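Local coordinates for hydrolase, haloacid dehalogenase-like family (Pseudomonas syringae pv. tomato, PDB 3S6J), which belongs to the haloacid dehalogenase-like hydrolases, binds calcium, and probably acts as a sugar phosphatase, at residues K109-A121 / I135-K147. Sequence-based numbering, arbitrary orientation.
Sequences KWCIATSGGIDTA and INIVTRDDVSYGK
The carboxylate of Asp141 meets the backbone of Ile118 through OD2, which accepts from Ile118 N at 2.9 Å on its syn side, the donor standing 31° out of the carboxylate plane. This bond ties the 3-10 turn 140-142 to the first turn of helix 118-127, just after the N-cap Gly117. The guanidinium of Arg140 has Tyr145 CA and Gly146 N over the rim of one face and Val143 O at its edge in plane, where the bond from NH1 is weak; nearer the backbone, Arg140 CB packs tightly against Ser115 O (3.0 Å). The indole of Trp110 meets CG2 of Ile135 obliquely through CH2, while NE1 is bonded to Asp104.

Strands 110-113 and 137-138 run parallel at one edge of the central sheet, 137-138 outermost within this chain, joined by helix 118-127 in a beta-alpha-beta unit of the Rossmann-like HAD core. Asn136 O accepts from Ile112 N, Ile112 O from Val138 N, and Val138 O from Thr114 N. Ile137 holds CG1 anti to its backbone N (chi1 178°), which sets CD1 3.7 Å from Ile112 CG2 and against Ala121 CB of helix 118-127. Beyond the strands, Arg140 N reaches Gly116 O at 3.0 Å in a nearly straight bond (172°), and Thr114 OG1 takes Gly116 N in an ST turn.

Lys147 runs extended beyond CG past Ser115 OG, which accepts from Lys147 N at 3.2 Å and also bonds Gly49 O. Lys147 NZ donates to Ala113 O (2.9 Å), and a water accepts from both NZ and Ser115 N. NZ also forms salt bridges with Asp176 and with the calcium ligand Asp12, and the Lys147 side chain comes within about 5 Å of the bound calcium ion (nearest atoms).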
# COMPACT_ATOMS: atom_id res chain seq x y z
N LYS E 109 25.31 -17.22 -6.79
CA LYS E 109 25.70 -15.81 -6.81
C LYS E 109 24.48 -14.89 -6.78
O LYS E 109 23.48 -15.14 -7.47
CB LYS E 109 26.49 -15.50 -8.09
CG LYS E 109 27.64 -16.43 -8.40
CD LYS E 109 27.91 -16.40 -9.91
CE LYS E 109 29.34 -16.77 -10.27
NZ LYS E 109 29.64 -18.24 -10.13
N TRP E 110 24.57 -13.81 -6.00
CA TRP E 110 23.51 -12.81 -5.97
C TRP E 110 24.04 -11.39 -5.85
O TRP E 110 25.12 -11.15 -5.30
CB TRP E 110 22.51 -13.07 -4.83
CG TRP E 110 23.15 -13.11 -3.47
CD1 TRP E 110 23.65 -14.21 -2.84
CD2 TRP E 110 23.34 -12.01 -2.57
NE1 TRP E 110 24.14 -13.86 -1.61
CE2 TRP E 110 23.97 -12.52 -1.42
CE3 TRP E 110 23.05 -10.64 -2.63
CZ2 TRP E 110 24.30 -11.71 -0.32
CZ3 TRP E 110 23.38 -9.83 -1.54
CH2 TRP E 110 24.00 -10.38 -0.40
N CYS E 111 23.26 -10.46 -6.38
CA CYS E 111 23.59 -9.05 -6.32
C CYS E 111 22.35 -8.28 -5.94
O CYS E 111 21.23 -8.66 -6.28
CB CYS E 111 24.10 -8.58 -7.68
SG CYS E 111 24.77 -6.90 -7.67
N ILE E 112 22.53 -7.18 -5.21
CA ILE E 112 21.40 -6.32 -4.89
C ILE E 112 21.36 -5.21 -5.91
O ILE E 112 22.40 -4.73 -6.35
CB ILE E 112 21.47 -5.80 -3.44
CG1 ILE E 112 21.03 -6.91 -2.49
CG2 ILE E 112 20.61 -4.54 -3.27
CD1 ILE E 112 21.40 -6.68 -1.04
N ALA E 113 20.16 -4.84 -6.34
CA ALA E 113 19.97 -3.81 -7.36
C ALA E 113 18.79 -2.92 -6.99
O ALA E 113 17.63 -3.37 -7.02
CB ALA E 113 19.76 -4.44 -8.73
N THR E 114 19.09 -1.67 -6.65
CA THR E 114 18.10 -0.73 -6.12
C THR E 114 18.10 0.61 -6.89
O THR E 114 19.15 1.09 -7.32
CB THR E 114 18.34 -0.47 -4.60
OG1 THR E 114 17.41 0.52 -4.12
CG2 THR E 114 19.77 0.03 -4.33
N SER E 115 16.91 1.20 -7.06
CA SER E 115 16.79 2.55 -7.66
C SER E 115 17.17 3.62 -6.65
O SER E 115 17.32 4.78 -7.01
CB SER E 115 15.37 2.82 -8.17
OG SER E 115 15.02 1.97 -9.24
N GLY E 116 17.28 3.23 -5.39
CA GLY E 116 17.80 4.11 -4.36
C GLY E 116 19.27 4.48 -4.61
O GLY E 116 20.01 3.74 -5.28
N GLY E 117 19.68 5.62 -4.08
CA GLY E 117 21.08 6.01 -4.09
C GLY E 117 21.77 5.46 -2.86
O GLY E 117 21.13 4.84 -2.00
N ILE E 118 23.07 5.70 -2.76
CA ILE E 118 23.89 5.19 -1.66
C ILE E 118 23.27 5.40 -0.26
O ILE E 118 23.40 4.54 0.61
CB ILE E 118 25.32 5.78 -1.72
CG1 ILE E 118 26.11 5.10 -2.84
CG2 ILE E 118 26.05 5.61 -0.40
CD1 ILE E 118 26.68 3.75 -2.44
N ASP E 119 22.61 6.54 -0.05
CA ASP E 119 22.06 6.89 1.26
C ASP E 119 20.98 5.91 1.73
O ASP E 119 21.12 5.24 2.76
CB ASP E 119 21.48 8.31 1.24
CG ASP E 119 22.56 9.38 1.09
OD1 ASP E 119 23.74 9.02 0.89
OD2 ASP E 119 22.20 10.59 1.16
N THR E 120 19.88 5.85 0.98
CA THR E 120 18.81 4.93 1.33
C THR E 120 19.35 3.51 1.41
O THR E 120 19.08 2.79 2.36
CB THR E 120 17.63 5.00 0.32
OG1 THR E 120 18.14 5.14 -1.01
CG2 THR E 120 16.73 6.20 0.62
N ALA E 121 20.13 3.12 0.41
CA ALA E 121 20.63 1.75 0.37
C ALA E 121 21.46 1.37 1.59
O ALA E 121 21.42 0.22 2.04
CB ALA E 121 21.41 1.50 -0.92
N ILE E 135 29.43 -6.30 0.02
CA ILE E 135 28.56 -7.18 -0.77
C ILE E 135 28.51 -6.78 -2.24
O ILE E 135 29.12 -5.80 -2.66
CB ILE E 135 27.11 -7.16 -0.26
CG1 ILE E 135 26.61 -5.72 -0.14
CG2 ILE E 135 26.99 -7.90 1.07
CD1 ILE E 135 25.11 -5.58 -0.08
N ASN E 136 27.76 -7.56 -3.01
CA ASN E 136 27.47 -7.23 -4.40
C ASN E 136 26.21 -6.39 -4.49
O ASN E 136 25.10 -6.88 -4.26
CB ASN E 136 27.31 -8.50 -5.23
CG ASN E 136 28.64 -9.17 -5.56
OD1 ASN E 136 29.70 -8.54 -5.52
ND2 ASN E 136 28.58 -10.43 -5.93
N ILE E 137 26.37 -5.11 -4.81
CA ILE E 137 25.23 -4.21 -4.90
C ILE E 137 25.44 -3.13 -5.95
O ILE E 137 26.55 -2.63 -6.13
CB ILE E 137 24.91 -3.55 -3.54
CG1 ILE E 137 23.74 -2.58 -3.68
CG2 ILE E 137 26.13 -2.83 -2.99
CD1 ILE E 137 23.21 -2.08 -2.35
N VAL E 138 24.36 -2.79 -6.65
CA VAL E 138 24.35 -1.68 -7.59
C VAL E 138 23.29 -0.69 -7.15
O VAL E 138 22.20 -1.09 -6.75
CB VAL E 138 24.04 -2.16 -9.02
CG1 VAL E 138 23.80 -0.99 -9.93
CG2 VAL E 138 25.19 -2.99 -9.56
N THR E 139 23.62 0.60 -7.21
CA THR E 139 22.67 1.64 -6.85
C THR E 139 22.44 2.60 -8.01
O THR E 139 23.10 2.52 -9.05
CB THR E 139 23.14 2.43 -5.59
OG1 THR E 139 24.27 3.25 -5.92
CG2 THR E 139 23.53 1.49 -4.49
N ARG E 140 21.48 3.50 -7.83
CA ARG E 140 21.13 4.50 -8.83
C ARG E 140 22.35 5.33 -9.20
O ARG E 140 22.48 5.79 -10.33
CB ARG E 140 20.02 5.39 -8.27
CG ARG E 140 19.79 6.66 -9.04
CD ARG E 140 18.99 6.38 -10.30
NE ARG E 140 18.94 7.58 -11.14
CZ ARG E 140 19.86 7.86 -12.05
NH1 ARG E 140 20.88 7.03 -12.23
NH2 ARG E 140 19.76 8.97 -12.79
N ASP E 141 23.23 5.53 -8.23
CA ASP E 141 24.47 6.25 -8.48
C ASP E 141 25.43 5.47 -9.38
O ASP E 141 26.46 5.98 -9.79
CB ASP E 141 25.15 6.59 -7.15
CG ASP E 141 24.25 7.38 -6.21
OD1 ASP E 141 23.52 8.29 -6.68
OD2 ASP E 141 24.27 7.10 -4.98
N ASP E 142 25.08 4.23 -9.70
CA ASP E 142 25.96 3.39 -10.51
C ASP E 142 25.58 3.38 -11.97
O ASP E 142 26.32 2.86 -12.79
CB ASP E 142 25.98 1.96 -9.98
CG ASP E 142 26.63 1.85 -8.64
OD1 ASP E 142 27.69 2.49 -8.46
OD2 ASP E 142 26.08 1.16 -7.75
N VAL E 143 24.43 3.96 -12.29
CA VAL E 143 23.90 3.88 -13.64
C VAL E 143 23.29 5.21 -14.07
O VAL E 143 23.17 6.13 -13.26
CB VAL E 143 22.83 2.78 -13.76
CG1 VAL E 143 23.45 1.40 -13.58
CG2 VAL E 143 21.74 3.01 -12.74
N SER E 144 22.91 5.32 -15.34
CA SER E 144 22.26 6.52 -15.84
C SER E 144 20.78 6.52 -15.48
O SER E 144 20.20 7.55 -15.16
CB SER E 144 22.41 6.63 -17.36
OG SER E 144 23.75 6.43 -17.79
N TYR E 145 20.17 5.34 -15.53
CA TYR E 145 18.72 5.25 -15.44
C TYR E 145 18.30 4.22 -14.41
O TYR E 145 18.93 3.16 -14.27
CB TYR E 145 18.14 4.89 -16.82
CG TYR E 145 18.56 5.86 -17.90
CD1 TYR E 145 18.08 7.16 -17.91
CD2 TYR E 145 19.45 5.49 -18.91
CE1 TYR E 145 18.46 8.07 -18.89
CE2 TYR E 145 19.85 6.38 -19.89
CZ TYR E 145 19.35 7.68 -19.88
OH TYR E 145 19.73 8.60 -20.85
N GLY E 146 17.25 4.54 -13.67
CA GLY E 146 16.73 3.62 -12.68
C GLY E 146 15.62 2.80 -13.27
O GLY E 146 15.29 2.91 -14.46
N LYS E 147 15.02 1.96 -12.44
CA LYS E 147 13.91 1.15 -12.89
C LYS E 147 12.78 2.04 -13.39
O LYS E 147 12.58 3.15 -12.88
CB LYS E 147 13.45 0.24 -11.76
CG LYS E 147 14.53 -0.72 -11.28
CD LYS E 147 14.18 -1.28 -9.90
CE LYS E 147 15.35 -2.03 -9.28
NZ LYS E 147 15.04 -2.52 -7.91
O HOH W 1 14.21 0.11 -6.33